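PDB 2JH3: ribosomal protein S2-related protein from Deinococcus radiodurans, which binds a [4Fe-4S] cluster and, with its chelatase-like domains, may act in metal insertion as a sirohydrochlorin ferrochelatase. Local coordinates for residues Glu377-His382 with Gly447-Glu452; Arg385-Thr390 with Thr428-Gly433. All blocks are in the same frame, centred on the assembly; numbering follows the deposited sequence.

Contact 1 of 2, residues Glu377-His382 with Gly447-Glu452; sequences EESYAH and GLPCAE. With SF4 (iron/sulfur cluster), chain E.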
ATOM      1  N   GLU A 377      11.735 -20.663   7.684  1.00 21.04           N
ATOM      2  CA  GLU A 377      13.024 -20.882   8.290  1.00 20.81           C
ATOM      3  C   GLU A 377      13.373 -19.773   9.306  1.00 21.40           C
ATOM      4  O   GLU A 377      13.924 -20.031  10.371  1.00 21.01           O
ATOM      5  CB  GLU A 377      14.052 -20.875   7.147  1.00 23.39           C
ATOM      6  CG  GLU A 377      13.933 -22.060   6.131  1.00 23.14           C
ATOM      7  CD  GLU A 377      13.163 -21.753   4.858  1.00 22.66           C
ATOM      8  OE1 GLU A 377      12.436 -20.775   4.834  1.00 21.60           O
ATOM      9  OE2 GLU A 377      13.237 -22.551   3.902  1.00 22.01           O
ATOM     10  N   GLU A 378      13.113 -18.530   8.950  1.00 20.30           N
ATOM     11  CA  GLU A 378      13.349 -17.373   9.847  1.00 21.81           C
ATOM     12  C   GLU A 378      12.469 -17.345  11.014  1.00 19.82           C
ATOM     13  O   GLU A 378      12.910 -17.077  12.130  1.00 20.29           O
ATOM     14  CB  GLU A 378      13.208 -16.068   9.076  1.00 21.56           C
ATOM     15  CG  GLU A 378      14.337 -15.903   8.188  1.00 23.86           C
ATOM     16  CD  GLU A 378      14.243 -14.669   7.298  1.00 27.49           C
ATOM     17  OE1 GLU A 378      13.149 -14.061   7.178  1.00 37.11           O
ATOM     18  OE2 GLU A 378      15.280 -14.329   6.647  1.00 36.42           O
ATOM     19  N   SER A 379      11.179 -17.612  10.790  1.00 20.08           N
ATOM     20  CA  SER A 379      10.227 -17.680  11.867  1.00 18.89           C
ATOM     21  C   SER A 379      10.582 -18.797  12.881  1.00 20.55           C
ATOM     22  O   SER A 379      10.530 -18.586  14.123  1.00 19.93           O
ATOM     23  CB  SER A 379       8.806 -17.838  11.317  1.00 18.94           C
ATOM     24  OG  SER A 379       8.402 -16.632  10.591  1.00 18.27           O
ATOM     25  N   TYR A 380      10.982 -19.967  12.342  1.00 20.92           N
ATOM     26  CA  TYR A 380      11.386 -21.129  13.139  1.00 19.98           C
ATOM     27  C   TYR A 380      12.578 -20.766  13.991  1.00 20.56           C
ATOM     28  O   TYR A 380      12.616 -21.034  15.204  1.00 22.40           O
ATOM     29  CB  TYR A 380      11.734 -22.319  12.266  1.00 21.67           C
ATOM     30  CG  TYR A 380      12.104 -23.528  13.078  1.00 20.91           C
ATOM     31  CD1 TYR A 380      11.131 -24.301  13.617  1.00 23.46           C
ATOM     32  CD2 TYR A 380      13.466 -23.881  13.313  1.00 23.46           C
ATOM     33  CE1 TYR A 380      11.445 -25.421  14.415  1.00 23.23           C
ATOM     34  CE2 TYR A 380      13.795 -24.993  14.080  1.00 24.86           C
ATOM     35  CZ  TYR A 380      12.778 -25.740  14.660  1.00 23.37           C
ATOM     36  OH  TYR A 380      13.056 -26.880  15.440  1.00 26.72           O
ATOM     37  N   ALA A 381      13.570 -20.192  13.354  1.00 19.36           N
ATOM     38  CA  ALA A 381      14.797 -19.781  14.034  1.00 20.08           C
ATOM     39  C   ALA A 381      14.560 -18.723  15.124  1.00 19.82           C
ATOM     40  O   ALA A 381      15.150 -18.777  16.191  1.00 20.91           O
ATOM     41  CB  ALA A 381      15.714 -19.257  13.028  1.00 19.98           C
ATOM     42  N   HIS A 382      13.662 -17.781  14.863  1.00 20.19           N
ATOM     43  CA  HIS A 382      13.349 -16.780  15.856  1.00 21.03           C
ATOM     44  C   HIS A 382      12.697 -17.368  17.100  1.00 21.57           C
ATOM     45  O   HIS A 382      13.124 -17.043  18.182  1.00 21.28           O
ATOM     46  CB  HIS A 382      12.525 -15.653  15.241  1.00 21.22           C
ATOM     47  CG  HIS A 382      12.364 -14.485  16.154  1.00 19.07           C
ATOM     48  ND1 HIS A 382      13.437 -13.792  16.673  1.00 17.16           N
ATOM     49  CD2 HIS A 382      11.265 -13.852  16.587  1.00 18.44           C
ATOM     50  CE1 HIS A 382      13.001 -12.776  17.383  1.00 20.04           C
ATOM     51  NE2 HIS A 382      11.683 -12.789  17.362  1.00 19.37           N
ATOM     52  N   GLY A 447       2.971 -12.439  12.542  1.00 18.49           N
ATOM     53  CA  GLY A 447       4.252 -12.365  13.257  1.00 17.95           C
ATOM     54  C   GLY A 447       5.347 -12.965  12.438  1.00 17.97           C
ATOM     55  O   GLY A 447       5.497 -14.167  12.426  1.00 17.71           O
ATOM     56  N   LEU A 448       6.072 -12.119  11.685  1.00 18.57           N
ATOM     57  CA  LEU A 448       7.154 -12.587  10.853  1.00 18.78           C
ATOM     58  C   LEU A 448       8.382 -11.747  11.102  1.00 15.60           C
ATOM     59  O   LEU A 448       8.277 -10.557  11.113  1.00 16.16           O
ATOM     60  CB  LEU A 448       6.764 -12.443   9.391  1.00 17.11           C
ATOM     61  CG  LEU A 448       5.665 -13.274   8.734  1.00 19.99           C
ATOM     62  CD1 LEU A 448       4.319 -12.906   9.169  1.00 23.77           C
ATOM     63  CD2 LEU A 448       5.703 -13.025   7.281  1.00 21.23           C
ATOM     64  N   PRO A 449       9.519 -12.359  11.340  1.00 18.43           N
ATOM     65  CA  PRO A 449      10.736 -11.494  11.486  1.00 17.77           C
ATOM     66  C   PRO A 449      11.410 -10.994  10.230  1.00 18.14           C
ATOM     67  O   PRO A 449      11.411 -11.653   9.184  1.00 16.71           O
ATOM     68  CB  PRO A 449      11.694 -12.397  12.250  1.00 18.85           C
ATOM     69  CG  PRO A 449      11.279 -13.830  11.879  1.00 16.69           C
ATOM     70  CD  PRO A 449       9.806 -13.797  11.597  1.00 19.34           C
ATOM     71  N   CYS A 450      12.015  -9.811  10.341  1.00 18.17           N
ATOM     72  CA  CYS A 450      12.872  -9.223   9.324  1.00 17.45           C
ATOM     73  C   CYS A 450      14.279  -9.152   9.924  1.00 18.36           C
ATOM     74  O   CYS A 450      14.489  -8.473  10.959  1.00 18.03           O
ATOM     75  CB  CYS A 450      12.455  -7.832   8.865  1.00 16.45           C
ATOM     76  SG  CYS A 450      13.631  -7.196   7.638  1.00 18.19           S
ATOM     77  N   ALA A 451      15.226  -9.889   9.303  1.00 19.65           N
ATOM     78  CA  ALA A 451      16.547 -10.033   9.867  1.00 18.10           C
ATOM     79  C   ALA A 451      17.525  -9.021   9.269  1.00 19.45           C
ATOM     80  O   ALA A 451      18.673  -8.914   9.745  1.00 19.52           O
ATOM     81  CB  ALA A 451      17.061 -11.499   9.640  1.00 20.79           C
ATOM     82  N   GLU A 452      17.107  -8.282   8.228  1.00 18.67           N
ATOM     83  CA  GLU A 452      18.070  -7.417   7.502  1.00 18.57           C
ATOM     84  C   GLU A 452      17.281  -6.482   6.562  1.00 17.94           C
ATOM     85  O   GLU A 452      16.282  -6.905   5.936  1.00 16.61           O
ATOM     86  CB  GLU A 452      19.126  -8.242   6.700  1.00 19.29           C
ATOM     87  CG  GLU A 452      20.214  -7.325   6.153  1.00 20.47           C
ATOM     88  CD  GLU A 452      21.330  -8.021   5.480  1.00 20.13           C
ATOM     89  OE1 GLU A 452      21.251  -9.238   5.312  1.00 23.43           O
ATOM     90  OE2 GLU A 452      22.291  -7.339   5.171  1.00 22.95           O
TER
HETATM   91 FE1  SF4 E 650      12.374  -5.888   6.284  1.00 17.29          FE
HETATM   92 FE2  SF4 E 650      12.116  -4.812   3.805  1.00 19.25          FE
HETATM   93 FE3  SF4 E 650       9.957  -5.747   5.137  1.00 17.78          FE
HETATM   94 FE4  SF4 E 650      11.180  -3.450   5.975  1.00 19.42          FE
HETATM   95  S1  SF4 E 650      10.087  -3.752   3.944  1.00 16.84           S
HETATM   96  S2  SF4 E 650      10.497  -5.177   7.341  1.00 17.98           S
HETATM   97  S3  SF4 E 650      13.406  -3.956   5.550  1.00 17.29           S
HETATM   98  S4  SF4 E 650      11.677  -7.036   4.322  1.00 18.98           S
HETATM   99  O   HOH W   1      10.472 -13.584   7.774  1.00 24.34           O
HETATM  100  O   HOH W   2      14.257 -11.389   7.009  1.00 29.00           O
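Cys450, one of the four cysteines that hold the [4Fe-4S] cluster, sits on the short strand 448-450, and this contact packs the strand's other face against helix 375-383. With SG anti to its backbone N (chi1 178°), Cys450 turns from the helix and binds FE1 of the cluster through SG at 2.3 Å. The amide two residues on, Glu452 N, gives Cys450 SG a weak hydrogen bond. Pro449, pointing the opposite way, carries the packing. Its ring lies over one turn of the helix. Pro449 CD meets Ser379 OG at 3.3 Å. Pro449 CG touches Glu378 O at 3.6 Å and His382 CB at 4.0 Å. The Ser379 hydroxyl bonds back to the Val375 carbonyl of its own helix, so it meets the proline as a packing surface. An alanine in place of Pro449 would lose CG and CD, and would probably loosen the fit between helix and strand behind the cluster ligand. Beside the ring, the extended side chain of Glu378 reaches toward the strand, and two waters join it to the backbone. The first donates to both Glu378 OE1, at 2.8 Å, and Pro449 O, at 2.6 Å; the second donates to OE1 and accepts from Ala451 N at 2.9 Å. OE1 is thus gripped by two waters, while OE2 forms a salt bridge with Arg60, which probably favours the ionised carboxylate. His382 NE2 is held by the carbonyl of Leu436. Helix and strand cross almost at right angles (94°), their axes 7.6 Å apart; strand 427-429 pairs in parallel with 448-450, and helix 275-290 packs against Tyr380 on the far side of helix 375-383.

Contact 2 of 2, residues Arg385-Thr390 with Thr428-Gly433; sequences RRLHWT and TRLWAG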
ATOM      1  N   ARG A 385      14.993 -18.772  19.378  1.00 30.34           N
ATOM      2  CA  ARG A 385      15.890 -17.740  19.909  1.00 30.53           C
ATOM      3  C   ARG A 385      17.261 -17.716  19.221  1.00 29.62           C
ATOM      4  O   ARG A 385      18.271 -17.473  19.829  1.00 28.43           O
ATOM      5  CB  ARG A 385      15.977 -17.863  21.480  1.00 29.79           C
ATOM      6  CG  ARG A 385      14.635 -17.649  22.211  1.00 31.10           C
ATOM      7  CD  ARG A 385      14.505 -18.498  23.500  1.00 33.43           C
ATOM      8  NE  ARG A 385      15.556 -18.236  24.515  0.25 35.81           N
ATOM      9  CZ  ARG A 385      15.399 -18.189  25.854  0.25 35.90           C
ATOM     10  NH1 ARG A 385      14.217 -18.342  26.457  1.00 40.27           N
ATOM     11  NH2 ARG A 385      16.454 -17.956  26.630  1.00 34.56           N
ATOM     12  N   ARG A 386      17.323 -17.960  17.930  1.00 28.83           N
ATOM     13  CA  ARG A 386      18.633 -17.935  17.301  1.00 29.77           C
ATOM     14  C   ARG A 386      18.630 -17.356  15.897  1.00 28.79           C
ATOM     15  O   ARG A 386      19.429 -17.745  15.065  1.00 27.68           O
ATOM     16  CB  ARG A 386      19.216 -19.354  17.285  1.00 31.04           C
ATOM     17  CG  ARG A 386      18.540 -20.330  16.348  1.00 32.80           C
ATOM     18  CD  ARG A 386      18.638 -21.720  16.890  1.00 35.73           C
ATOM     19  NE  ARG A 386      18.182 -22.707  15.923  1.00 38.49           N
ATOM     20  CZ  ARG A 386      17.780 -23.944  16.249  1.00 43.96           C
ATOM     21  NH1 ARG A 386      17.752 -24.381  17.541  1.00 44.57           N
ATOM     22  NH2 ARG A 386      17.384 -24.759  15.273  1.00 43.91           N
ATOM     23  N   LEU A 387      17.779 -16.389  15.627  1.00 26.77           N
ATOM     24  CA  LEU A 387      17.812 -15.779  14.322  1.00 28.90           C
ATOM     25  C   LEU A 387      18.853 -14.688  14.348  1.00 28.95           C
ATOM     26  O   LEU A 387      18.681 -13.780  15.123  1.00 29.77           O
ATOM     27  CB  LEU A 387      16.434 -15.167  13.961  1.00 28.13           C
ATOM     28  CG  LEU A 387      16.394 -14.428  12.613  1.00 27.43           C
ATOM     29  CD1 LEU A 387      16.712 -15.352  11.479  1.00 30.35           C
ATOM     30  CD2 LEU A 387      15.090 -13.798  12.342  1.00 29.92           C
ATOM     31  N   HIS A 388      19.887 -14.726  13.507  1.00 29.58           N
ATOM     32  CA  HIS A 388      20.880 -13.632  13.539  1.00 30.73           C
ATOM     33  C   HIS A 388      20.522 -12.561  12.555  1.00 30.01           C
ATOM     34  O   HIS A 388      20.019 -12.860  11.467  1.00 30.70           O
ATOM     35  CB  HIS A 388      22.326 -14.119  13.352  1.00 34.46           C
ATOM     36  CG  HIS A 388      22.808 -14.941  14.521  1.00 39.81           C
ATOM     37  ND1 HIS A 388      22.641 -14.527  15.829  1.00 46.57           N
ATOM     38  CD2 HIS A 388      23.301 -16.206  14.583  1.00 46.99           C
ATOM     39  CE1 HIS A 388      23.050 -15.490  16.644  1.00 48.39           C
ATOM     40  NE2 HIS A 388      23.467 -16.514  15.915  1.00 49.23           N
ATOM     41  N   TRP A 389      20.619 -11.324  13.013  1.00 27.71           N
ATOM     42  CA  TRP A 389      20.148 -10.218  12.244  1.00 26.29           C
ATOM     43  C   TRP A 389      21.414  -9.466  11.889  1.00 26.08           C
ATOM     44  O   TRP A 389      22.434  -9.639  12.526  1.00 23.57           O
ATOM     45  CB  TRP A 389      19.075  -9.323  12.979  1.00 26.93           C
ATOM     46  CG  TRP A 389      19.435  -9.009  14.350  1.00 27.98           C
ATOM     47  CD1 TRP A 389      19.185  -9.795  15.464  1.00 28.49           C
ATOM     48  CD2 TRP A 389      20.198  -7.881  14.812  1.00 23.20           C
ATOM     49  NE1 TRP A 389      19.748  -9.195  16.580  1.00 28.93           N
ATOM     50  CE2 TRP A 389      20.349  -8.021  16.211  1.00 27.19           C
ATOM     51  CE3 TRP A 389      20.772  -6.777  14.181  1.00 24.25           C
ATOM     52  CZ2 TRP A 389      21.084  -7.111  16.962  1.00 26.50           C
ATOM     53  CZ3 TRP A 389      21.449  -5.877  14.914  1.00 26.09           C
ATOM     54  CH2 TRP A 389      21.589  -6.010  16.288  1.00 26.43           C
ATOM     55  N   THR A 390      21.335  -8.670  10.841  1.00 24.74           N
ATOM     56  CA  THR A 390      22.460  -7.865  10.386  1.00 24.63           C
ATOM     57  C   THR A 390      22.120  -6.380  10.617  1.00 24.03           C
ATOM     58  O   THR A 390      21.100  -5.900  10.167  1.00 25.05           O
ATOM     59  CB  THR A 390      22.675  -8.193   8.915  1.00 23.61           C
ATOM     60  OG1 THR A 390      22.857  -9.645   8.772  1.00 25.62           O
ATOM     61  CG2 THR A 390      23.804  -7.360   8.265  1.00 24.41           C
ATOM     62  N   THR A 428       8.626  -7.669  11.001  1.00 17.19           N
ATOM     63  CA  THR A 428       9.061  -6.823  12.132  1.00 16.31           C
ATOM     64  C   THR A 428      10.604  -6.715  12.078  1.00 17.26           C
ATOM     65  O   THR A 428      11.301  -7.719  12.139  1.00 17.05           O
ATOM     66  CB  THR A 428       8.654  -7.476  13.505  1.00 16.80           C
ATOM     67  OG1 THR A 428       7.214  -7.516  13.621  1.00 15.86           O
ATOM     68  CG2 THR A 428       9.150  -6.641  14.690  1.00 18.59           C
ATOM     69  N   ARG A 429      11.085  -5.479  11.925  1.00 19.38           N
ATOM     70  CA  ARG A 429      12.539  -5.163  11.738  1.00 18.12           C
ATOM     71  C   ARG A 429      13.355  -5.340  12.979  1.00 18.48           C
ATOM     72  O   ARG A 429      13.648  -4.412  13.711  1.00 17.97           O
ATOM     73  CB  ARG A 429      12.712  -3.790  11.070  1.00 20.02           C
ATOM     74  CG  ARG A 429      12.060  -2.622  11.746  1.00 23.26           C
ATOM     75  CD  ARG A 429      12.094  -1.424  10.797  1.00 22.21           C
ATOM     76  NE  ARG A 429      11.529  -0.170  11.335  1.00 20.01           N
ATOM     77  CZ  ARG A 429      10.234   0.125  11.309  1.00 22.13           C
ATOM     78  NH1 ARG A 429       9.825   1.299  11.751  1.00 27.29           N
ATOM     79  NH2 ARG A 429       9.327  -0.729  10.809  1.00 24.35           N
ATOM     80  N   LEU A 430      13.786  -6.569  13.193  1.00 21.04           N
ATOM     81  CA  LEU A 430      14.627  -6.936  14.320  1.00 20.53           C
ATOM     82  C   LEU A 430      15.947  -6.149  14.342  1.00 21.04           C
ATOM     83  O   LEU A 430      16.511  -5.835  15.404  1.00 21.40           O
ATOM     84  CB  LEU A 430      14.959  -8.396  14.201  1.00 21.11           C
ATOM     85  CG  LEU A 430      14.178  -9.437  15.001  1.00 24.64           C
ATOM     86  CD1 LEU A 430      12.774  -9.067  15.453  1.00 19.90           C
ATOM     87  CD2 LEU A 430      14.335 -10.797  14.354  1.00 20.26           C
ATOM     88  N   TRP A 431      16.401  -5.832  13.147  1.00 22.24           N
ATOM     89  CA  TRP A 431      17.683  -5.186  12.942  1.00 22.56           C
ATOM     90  C   TRP A 431      17.626  -3.731  13.396  1.00 23.66           C
ATOM     91  O   TRP A 431      18.652  -3.079  13.492  1.00 24.52           O
ATOM     92  CB  TRP A 431      18.094  -5.275  11.469  1.00 21.16           C
ATOM     93  CG  TRP A 431      17.055  -4.687  10.456  1.00 19.65           C
ATOM     94  CD1 TRP A 431      16.122  -5.406   9.780  1.00 17.68           C
ATOM     95  CD2 TRP A 431      16.901  -3.336  10.030  1.00 21.59           C
ATOM     96  NE1 TRP A 431      15.341  -4.589   9.018  1.00 21.04           N
ATOM     97  CE2 TRP A 431      15.820  -3.315   9.110  1.00 19.99           C
ATOM     98  CE3 TRP A 431      17.574  -2.125  10.313  1.00 20.95           C
ATOM     99  CZ2 TRP A 431      15.369  -2.139   8.497  1.00 23.46           C
ATOM    100  CZ3 TRP A 431      17.154  -0.971   9.650  1.00 17.89           C
ATOM    101  CH2 TRP A 431      16.068  -0.981   8.767  1.00 20.73           C
ATOM    102  N   ALA A 432      16.420  -3.186  13.529  1.00 23.38           N
ATOM    103  CA  ALA A 432      16.224  -1.807  13.966  1.00 23.54           C
ATOM    104  C   ALA A 432      15.799  -1.737  15.454  1.00 24.92           C
ATOM    105  O   ALA A 432      15.332  -0.717  15.915  1.00 25.94           O
ATOM    106  CB  ALA A 432      15.218  -1.142  13.060  1.00 24.44           C
ATOM    107  N   GLY A 433      15.883  -2.847  16.168  1.00 22.61           N
ATOM    108  CA  GLY A 433      15.487  -2.901  17.591  1.00 22.85           C
ATOM    109  C   GLY A 433      14.010  -3.116  17.847  1.00 23.19           C
ATOM    110  O   GLY A 433      13.540  -3.099  18.978  1.00 23.86           O
TER
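Strand 427-429 of the iron-sulphur domain runs into a 3-10 turn at 430-431, which packs against the irregular chain linking helices 375-383 and 392-398. Thr428 belongs to the parallel strand pair formed with 448-450, and Arg429 bends the chain as the centre of an inverse gamma turn. Leu430 then points at the linker. Its CD2 meets Leu387 CD2 methyl to methyl at 3.7 Å, the two side chains crossing obliquely, and both leucines also rest on His382 and Pro449. The Leu430 carbonyl faces the indole of Trp389, with its oxygen 4.3 Å above the ring plane and over its centre. At Trp431 the partner is the benzo part of the same indole, met obliquely: Trp389 CE3 lies 3.7 Å from Trp431 CA, the two tryptophan side chains crossing rather than stacking. CG of Trp431 takes the crowded position between backbone N and carbonyl carbon (chi1 56°), and the indole leads away from the linker to the cluster pocket, where it touches the [4Fe-4S] cluster. CB of Arg429 covers part of one face of the Trp431 indole. Ala432 and Gly433 close the turn, their amides bonding to the carbonyls of Arg429 and Leu430. The tightest approach between linker and turn is Thr390 O to Trp431 CB, at 3.3 Å.

In the fold
The centres of the two contacts lie about 8 Å apart, on the same side of the chain's centre, and meet through the two-stranded parallel sheet of strands 427-429 and 448-450. Along the chain the order is 377-382, 385-390, 428-433, 447-452, so contact 1 encloses contact 2. Backbone pairing ties them together: Cys450 N lies 2.8 Å from Thr428 O, and Ala451 O 2.9 Å from Thr390 N, both probable hydrogen bonds. Contact 1 joins the sheet to a helix assigned to the stabilising domain; contact 2 lies within the iron-sulphur domain. Both lead to the cluster, one through a cysteine ligand and the other through a tryptophan of its pocket.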